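Local coordinates for protein putative enoyl-CoA hydratase (Streptomyces avermitilis, PDB 3GKB) that probably acts on acyl-CoA thioesters as a member of the crotonase (enoyl-CoA hydratase/isomerase) family, though its reaction has not been established, at residues 8-13 and 39-43; 29-33 and 65-71. All coordinates share one frame; numbering follows the deposited sequence.

Both contacts involve helix 34-48 or its approach, and along the chain their segments alternate. Contact 1 joins a side of the helix (39-43) to the N-terminal edge of the main sheet, whereas in contact 2 the loop leading into the helix, 29-33, runs beside the loop 65-71. Contact 1 is partly buried, with exposed residues at its margin; contact 2 is buried and nearer the middle of the chain, the two centres lying about 14 Å apart. Their chemistry differs accordingly: a carboxylate gripped by hydroxyls and peptide N-H groups beside a small apolar patch in contact 1, mainly backbone pairing and the buried Asn30 amide, framed by aliphatic and aromatic side chains, in contact 2.

Contact 1 of 2, residues 8-13 and 39-43; sequences YSTLRV and ELRTV
In the N-terminal part of the crotonase fold, helix 34-48, the beta-alpha-beta crossover between parallel strands 19-24 and 55-60, packs beside edge strand 11-16, and Glu39 ties it to the residues leading into that strand. The Glu39 carboxylate takes four hydrogen bonds, two per oxygen. Ser9 N points almost straight at OE2 of Glu39 (2.8 Å, 176°), on the syn side, a little out of the carboxylate plane, while Ser9 OG meets the same oxygen from above that plane at 2.8 Å. Thr10 N uses the syn lone pair of Glu39 OE1 (2.9 Å), and Thr10 OG1 comes to OE1 on the anti side, well out of plane, at 2.6 Å. Both hydroxyls stand between their backbone N and carbonyl carbon (chi1 56° for Ser9, 66° for Thr10), letting N-H and O-H of each residue converge on one oxygen. Four donors should fix the carboxylate's orientation and probably favour its ionised form.

Beyond this polar grip, Val43 CG2 lies over one face of the Tyr8 ring, toward its rim, as a CH-pi contact, and Thr42 CG2 sits at the ring's edge, 3.9 Å from Tyr8 OH. Leu11 CD2 reaches Leu40 CD2 at 4.1 Å, and Leu11 CD1 lies 3.9 Å from Val43 CG2. Ile22 of strand 19-24 touches Val13 and Val43, whose side chains meet tip to tip, tightly, with Val13 CG2 3.5 Å from Val43 CG1.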
ATOM      1  N   TYR B   8      -7.197 -30.922  22.834  1.00 28.47           N
ATOM      2  CA  TYR B   8      -6.133 -30.681  21.829  1.00 27.68           C
ATOM      3  C   TYR B   8      -4.777 -30.566  22.499  1.00 26.61           C
ATOM      4  O   TYR B   8      -4.654 -29.997  23.576  1.00 28.15           O
ATOM      5  CB  TYR B   8      -6.429 -29.422  21.031  1.00 27.59           C
ATOM      6  CG  TYR B   8      -7.766 -29.418  20.355  1.00 28.12           C
ATOM      7  CD1 TYR B   8      -8.004 -30.216  19.254  1.00 29.45           C
ATOM      8  CD2 TYR B   8      -8.790 -28.577  20.794  1.00 29.83           C
ATOM      9  CE1 TYR B   8      -9.230 -30.204  18.607  1.00 32.16           C
ATOM     10  CE2 TYR B   8     -10.030 -28.562  20.155  1.00 30.81           C
ATOM     11  CZ  TYR B   8     -10.239 -29.373  19.068  1.00 33.47           C
ATOM     12  OH  TYR B   8     -11.453 -29.354  18.420  1.00 38.11           O
ATOM     13  N   SER B   9      -3.747 -31.084  21.844  1.00 24.98           N
ATOM     14  CA  SER B   9      -2.434 -31.173  22.453  1.00 24.08           C
ATOM     15  C   SER B   9      -1.574 -29.954  22.184  1.00 22.48           C
ATOM     16  O   SER B   9      -0.576 -29.778  22.861  1.00 22.58           O
ATOM     17  CB  SER B   9      -1.718 -32.421  21.943  1.00 24.69           C
ATOM     18  OG  SER B   9      -1.655 -32.380  20.524  1.00 26.41           O
ATOM     19  N   THR B  10      -1.936 -29.137  21.185  1.00 21.30           N
ATOM     20  CA  THR B  10      -1.093 -27.998  20.769  1.00 19.90           C
ATOM     21  C   THR B  10      -1.775 -26.628  20.910  1.00 20.62           C
ATOM     22  O   THR B  10      -1.161 -25.577  20.619  1.00 19.97           O
ATOM     23  CB  THR B  10      -0.654 -28.120  19.309  1.00 19.76           C
ATOM     24  OG1 THR B  10      -1.800 -28.006  18.450  1.00 19.23           O
ATOM     25  CG2 THR B  10       0.094 -29.438  19.043  1.00 18.27           C
ATOM     26  N   LEU B  11      -3.041 -26.651  21.328  1.00 19.95           N
ATOM     27  CA  LEU B  11      -3.830 -25.444  21.477  1.00 20.32           C
ATOM     28  C   LEU B  11      -5.006 -25.704  22.417  1.00 19.77           C
ATOM     29  O   LEU B  11      -5.327 -26.868  22.732  1.00 19.03           O
ATOM     30  CB  LEU B  11      -4.308 -24.942  20.104  1.00 20.59           C
ATOM     31  CG  LEU B  11      -5.215 -25.850  19.268  1.00 21.31           C
ATOM     32  CD1 LEU B  11      -6.654 -25.594  19.668  1.00 21.31           C
ATOM     33  CD2 LEU B  11      -5.041 -25.637  17.746  1.00 22.83           C
ATOM     34  N   ARG B  12      -5.612 -24.612  22.877  1.00 20.03           N
ATOM     35  CA  ARG B  12      -6.861 -24.639  23.647  1.00 20.79           C
ATOM     36  C   ARG B  12      -7.841 -23.652  23.044  1.00 21.05           C
ATOM     37  O   ARG B  12      -7.437 -22.598  22.555  1.00 19.54           O
ATOM     38  CB  ARG B  12      -6.596 -24.207  25.081  1.00 21.49           C
ATOM     39  CG  ARG B  12      -5.826 -25.219  25.860  1.00 25.40           C
ATOM     40  CD  ARG B  12      -5.673 -24.768  27.313  1.00 28.12           C
ATOM     41  NE  ARG B  12      -4.825 -23.585  27.472  1.00 32.06           N
ATOM     42  CZ  ARG B  12      -3.501 -23.585  27.315  1.00 32.96           C
ATOM     43  NH1 ARG B  12      -2.852 -24.691  26.954  1.00 36.02           N
ATOM     44  NH2 ARG B  12      -2.823 -22.475  27.511  1.00 32.51           N
ATOM     45  N   VAL B  13      -9.124 -23.997  23.087  1.00 20.96           N
ATOM     46  CA  VAL B  13     -10.159 -23.125  22.608  1.00 21.65           C
ATOM     47  C   VAL B  13     -11.230 -22.906  23.664  1.00 22.27           C
ATOM     48  O   VAL B  13     -11.606 -23.835  24.387  1.00 22.55           O
ATOM     49  CB  VAL B  13     -10.839 -23.670  21.339  1.00 22.69           C
ATOM     50  CG1 VAL B  13     -11.792 -22.626  20.782  1.00 23.43           C
ATOM     51  CG2 VAL B  13      -9.826 -24.051  20.315  1.00 24.27           C
ATOM     52  N   GLU B  39      -4.903 -30.148  14.158  1.00 18.73           N
ATOM     53  CA  GLU B  39      -5.773 -29.628  15.212  1.00 19.46           C
ATOM     54  C   GLU B  39      -6.363 -28.269  14.809  1.00 18.90           C
ATOM     55  O   GLU B  39      -7.525 -27.998  15.098  1.00 17.52           O
ATOM     56  CB  GLU B  39      -5.052 -29.543  16.569  1.00 19.82           C
ATOM     57  CG  GLU B  39      -4.741 -30.905  17.180  1.00 21.43           C
ATOM     58  CD  GLU B  39      -4.117 -30.831  18.555  1.00 25.45           C
ATOM     59  OE1 GLU B  39      -3.631 -29.755  18.976  1.00 24.50           O
ATOM     60  OE2 GLU B  39      -4.089 -31.889  19.227  1.00 25.72           O
ATOM     61  N   LEU B  40      -5.560 -27.425  14.158  1.00 18.67           N
ATOM     62  CA  LEU B  40      -6.062 -26.162  13.617  1.00 19.46           C
ATOM     63  C   LEU B  40      -7.202 -26.397  12.615  1.00 19.29           C
ATOM     64  O   LEU B  40      -8.237 -25.707  12.644  1.00 19.86           O
ATOM     65  CB  LEU B  40      -4.932 -25.374  12.926  1.00 19.36           C
ATOM     66  CG  LEU B  40      -4.011 -24.605  13.847  1.00 21.25           C
ATOM     67  CD1 LEU B  40      -2.728 -24.234  13.104  1.00 23.13           C
ATOM     68  CD2 LEU B  40      -4.735 -23.330  14.391  1.00 23.14           C
ATOM     69  N   ARG B  41      -7.028 -27.362  11.722  1.00 20.07           N
ATOM     70  CA  ARG B  41      -8.074 -27.678  10.763  1.00 19.90           C
ATOM     71  C   ARG B  41      -9.354 -28.106  11.469  1.00 19.62           C
ATOM     72  O   ARG B  41     -10.447 -27.625  11.147  1.00 18.59           O
ATOM     73  CB  ARG B  41      -7.618 -28.777   9.803  1.00 20.76           C
ATOM     74  CG  ARG B  41      -8.570 -28.926   8.625  1.00 25.25           C
ATOM     75  CD  ARG B  41      -7.967 -29.736   7.483  1.00 29.08           C
ATOM     76  NE  ARG B  41      -8.085 -31.158   7.813  1.00 36.23           N
ATOM     77  CZ  ARG B  41      -7.075 -32.013   8.015  1.00 41.25           C
ATOM     78  NH1 ARG B  41      -5.809 -31.628   7.925  1.00 44.75           N
ATOM     79  NH2 ARG B  41      -7.330 -33.284   8.311  1.00 42.30           N
ATOM     80  N   THR B  42      -9.219 -29.011  12.434  1.00 19.57           N
ATOM     81  CA  THR B  42     -10.381 -29.484  13.203  1.00 20.01           C
ATOM     82  C   THR B  42     -11.119 -28.352  13.905  1.00 19.98           C
ATOM     83  O   THR B  42     -12.352 -28.233  13.783  1.00 20.96           O
ATOM     84  CB  THR B  42      -9.978 -30.568  14.235  1.00 20.36           C
ATOM     85  OG1 THR B  42      -9.345 -31.652  13.550  1.00 22.16           O
ATOM     86  CG2 THR B  42     -11.204 -31.088  14.977  1.00 21.86           C
ATOM     87  N   VAL B  43     -10.377 -27.511  14.620  1.00 20.17           N
ATOM     88  CA  VAL B  43     -11.001 -26.448  15.387  1.00 20.10           C
ATOM     89  C   VAL B  43     -11.643 -25.402  14.478  1.00 19.46           C
ATOM     90  O   VAL B  43     -12.788 -25.021  14.712  1.00 19.41           O
ATOM     91  CB  VAL B  43     -10.031 -25.780  16.364  1.00 21.39           C
ATOM     92  CG1 VAL B  43     -10.693 -24.550  17.004  1.00 22.52           C
ATOM     93  CG2 VAL B  43      -9.647 -26.741  17.434  1.00 22.60           C
TER

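Contact 2 of 2, residues 29-33 and 65-71; sequences VNVIG and FFLAHVD
The Phe65 ring lies side by side with Val29, both side chains pointing the same way, and its CE2 rests 3.8 Å from Val29 CG1 while Val29 O approaches the ring obliquely. The imidazole of His69, which Val31 CG1 also nears obliquely, is fixed by bonds at both nitrogens: ND1 donates within the plane of its own ring to Val70 O (2.8 Å), meeting that carbonyl from above its plane, and NE2 pairs with Glu267 of helix 264-268. The third flat group, the Asn30 amide, has Phe66 O almost exactly in its plane, and Asn30 ND2 donates to that oxygen at 2.9 Å with a nearly straight bond (172°). The same ND2 also bonds Leu24 O, while OD1 accepts from Asn26 N, so the buried amide is held against rotation. A leucine here, lacking the amide, would probably leave the Phe66 and Leu24 carbonyls without this side-chain donor and Asn26 N without its acceptor.

Between these groups the two backbones run in parallel. Ala68 N donates to Asn30 O at 3.0 Å, Ile32 N to His69 O at 2.9 Å, and Asp71 N to Ile32 O at 2.8 Å; the last two make a single parallel beta bridge between Ile32 and Val70. Ile32 keeps CG1 anti to its carbonyl carbon (chi1 -55°), a setting that carries CD1 across Leu67 at about a right angle, 4.0 Å from Leu67 CD1. Gly33 follows as N-cap of helix 34-48. In crotonases the loop equivalent to 65-71 supplies one of the two peptide N-H groups of the oxyanion hole, and the arrangement here is consistent with a similar role.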
ATOM      1  N   VAL B  29       8.766 -23.943  21.861  1.00 18.36           N
ATOM      2  CA  VAL B  29       8.816 -22.667  21.124  1.00 17.64           C
ATOM      3  C   VAL B  29       7.643 -22.447  20.172  1.00 16.50           C
ATOM      4  O   VAL B  29       7.712 -21.588  19.311  1.00 15.90           O
ATOM      5  CB  VAL B  29      10.137 -22.487  20.311  1.00 18.10           C
ATOM      6  CG1 VAL B  29      11.346 -22.464  21.235  1.00 19.36           C
ATOM      7  CG2 VAL B  29      10.280 -23.599  19.291  1.00 18.76           C
ATOM      8  N   ASN B  30       6.558 -23.198  20.351  1.00 15.81           N
ATOM      9  CA  ASN B  30       5.382 -23.086  19.483  1.00 15.72           C
ATOM     10  C   ASN B  30       5.708 -23.337  18.010  1.00 16.16           C
ATOM     11  O   ASN B  30       5.258 -22.606  17.108  1.00 14.46           O
ATOM     12  CB  ASN B  30       4.663 -21.744  19.674  1.00 15.95           C
ATOM     13  CG  ASN B  30       3.637 -21.777  20.801  1.00 16.23           C
ATOM     14  OD1 ASN B  30       3.691 -22.635  21.715  1.00 17.40           O
ATOM     15  ND2 ASN B  30       2.697 -20.828  20.760  1.00 14.31           N
ATOM     16  N   VAL B  31       6.451 -24.411  17.750  1.00 16.57           N
ATOM     17  CA  VAL B  31       6.609 -24.813  16.349  1.00 17.84           C
ATOM     18  C   VAL B  31       5.261 -25.290  15.835  1.00 17.37           C
ATOM     19  O   VAL B  31       4.417 -25.749  16.594  1.00 18.40           O
ATOM     20  CB  VAL B  31       7.699 -25.898  16.085  1.00 19.07           C
ATOM     21  CG1 VAL B  31       9.050 -25.476  16.606  1.00 19.43           C
ATOM     22  CG2 VAL B  31       7.287 -27.228  16.604  1.00 20.98           C
ATOM     23  N   ILE B  32       5.054 -25.108  14.547  1.00 17.63           N
ATOM     24  CA  ILE B  32       3.903 -25.639  13.814  1.00 17.11           C
ATOM     25  C   ILE B  32       4.295 -26.988  13.250  1.00 17.20           C
ATOM     26  O   ILE B  32       5.006 -27.087  12.224  1.00 18.08           O
ATOM     27  CB  ILE B  32       3.525 -24.746  12.633  1.00 17.43           C
ATOM     28  CG1 ILE B  32       3.291 -23.307  13.083  1.00 16.83           C
ATOM     29  CG2 ILE B  32       2.281 -25.311  11.927  1.00 17.25           C
ATOM     30  CD1 ILE B  32       3.322 -22.329  11.904  1.00 19.81           C
ATOM     31  N   GLY B  33       3.853 -28.031  13.927  1.00 17.50           N
ATOM     32  CA  GLY B  33       4.083 -29.404  13.478  1.00 17.56           C
ATOM     33  C   GLY B  33       2.839 -29.987  12.840  1.00 18.13           C
ATOM     34  O   GLY B  33       1.788 -29.310  12.711  1.00 18.11           O
ATOM     35  N   PHE B  65       7.447 -16.588  21.794  1.00 17.28           N
ATOM     36  CA  PHE B  65       7.059 -16.982  20.412  1.00 16.75           C
ATOM     37  C   PHE B  65       5.549 -17.092  20.238  1.00 16.72           C
ATOM     38  O   PHE B  65       4.859 -17.689  21.053  1.00 16.58           O
ATOM     39  CB  PHE B  65       7.725 -18.305  20.040  1.00 17.33           C
ATOM     40  CG  PHE B  65       9.198 -18.257  20.214  1.00 17.55           C
ATOM     41  CD1 PHE B  65       9.989 -17.561  19.298  1.00 21.35           C
ATOM     42  CD2 PHE B  65       9.783 -18.788  21.332  1.00 19.39           C
ATOM     43  CE1 PHE B  65      11.343 -17.447  19.496  1.00 20.04           C
ATOM     44  CE2 PHE B  65      11.134 -18.655  21.546  1.00 20.60           C
ATOM     45  CZ  PHE B  65      11.910 -17.990  20.639  1.00 21.08           C
ATOM     46  N   PHE B  66       5.038 -16.484  19.170  1.00 15.81           N
ATOM     47  CA  PHE B  66       3.653 -16.696  18.754  1.00 15.63           C
ATOM     48  C   PHE B  66       3.581 -18.061  18.083  1.00 15.74           C
ATOM     49  O   PHE B  66       2.927 -18.984  18.598  1.00 16.35           O
ATOM     50  CB  PHE B  66       3.207 -15.569  17.818  1.00 15.23           C
ATOM     51  CG  PHE B  66       1.827 -15.734  17.287  1.00 15.73           C
ATOM     52  CD1 PHE B  66       0.720 -15.339  18.038  1.00 16.42           C
ATOM     53  CD2 PHE B  66       1.612 -16.321  16.049  1.00 15.32           C
ATOM     54  CE1 PHE B  66      -0.546 -15.509  17.537  1.00 16.54           C
ATOM     55  CE2 PHE B  66       0.325 -16.501  15.559  1.00 13.86           C
ATOM     56  CZ  PHE B  66      -0.743 -16.099  16.307  1.00 16.00           C
ATOM     57  N   LEU B  67       4.311 -18.194  16.965  1.00 16.09           N
ATOM     58  CA  LEU B  67       4.537 -19.466  16.269  1.00 15.73           C
ATOM     59  C   LEU B  67       5.930 -19.393  15.664  1.00 15.98           C
ATOM     60  O   LEU B  67       6.202 -18.512  14.898  1.00 15.57           O
ATOM     61  CB  LEU B  67       3.526 -19.720  15.169  1.00 16.27           C
ATOM     62  CG  LEU B  67       2.099 -20.096  15.592  1.00 15.29           C
ATOM     63  CD1 LEU B  67       1.160 -20.082  14.336  1.00 14.91           C
ATOM     64  CD2 LEU B  67       2.051 -21.452  16.358  1.00 15.37           C
ATOM     65  N   ALA B  68       6.807 -20.288  16.073  1.00 15.15           N
ATOM     66  CA  ALA B  68       8.225 -20.184  15.732  1.00 15.64           C
ATOM     67  C   ALA B  68       8.459 -20.238  14.230  1.00 15.61           C
ATOM     68  O   ALA B  68       9.179 -19.413  13.688  1.00 16.26           O
ATOM     69  CB  ALA B  68       8.994 -21.281  16.410  1.00 15.65           C
ATOM     70  N   HIS B  69       7.838 -21.236  13.601  1.00 15.30           N
ATOM     71  CA  HIS B  69       7.979 -21.637  12.194  1.00 15.73           C
ATOM     72  C   HIS B  69       7.508 -23.091  12.109  1.00 16.12           C
ATOM     73  O   HIS B  69       7.168 -23.687  13.122  1.00 15.10           O
ATOM     74  CB  HIS B  69       9.422 -21.475  11.647  1.00 15.55           C
ATOM     75  CG  HIS B  69      10.466 -22.162  12.467  1.00 16.79           C
ATOM     76  ND1 HIS B  69      10.625 -23.534  12.471  1.00 18.27           N
ATOM     77  CD2 HIS B  69      11.369 -21.672  13.352  1.00 16.99           C
ATOM     78  CE1 HIS B  69      11.604 -23.855  13.300  1.00 17.68           C
ATOM     79  NE2 HIS B  69      12.056 -22.747  13.867  1.00 16.42           N
ATOM     80  N   VAL B  70       7.482 -23.642  10.901  1.00 16.21           N
ATOM     81  CA  VAL B  70       7.118 -25.039  10.712  1.00 16.99           C
ATOM     82  C   VAL B  70       8.226 -25.950  11.244  1.00 17.38           C
ATOM     83  O   VAL B  70       9.408 -25.663  11.104  1.00 18.16           O
ATOM     84  CB  VAL B  70       6.821 -25.322   9.219  1.00 17.09           C
ATOM     85  CG1 VAL B  70       6.655 -26.819   8.967  1.00 17.85           C
ATOM     86  CG2 VAL B  70       5.548 -24.563   8.786  1.00 17.54           C
ATOM     87  N   ASP B  71       7.809 -27.041  11.852  1.00 18.11           N
ATOM     88  CA  ASP B  71       8.700 -28.028  12.432  1.00 18.61           C
ATOM     89  C   ASP B  71       9.723 -28.468  11.389  1.00 18.25           C
ATOM     90  O   ASP B  71       9.392 -28.945  10.304  1.00 18.02           O
ATOM     91  CB  ASP B  71       7.859 -29.209  12.922  1.00 19.05           C
ATOM     92  CG  ASP B  71       8.701 -30.334  13.529  1.00 22.51           C
ATOM     93  OD1 ASP B  71       9.925 -30.128  13.758  1.00 20.35           O
ATOM     94  OD2 ASP B  71       8.107 -31.429  13.739  1.00 23.94           O
TER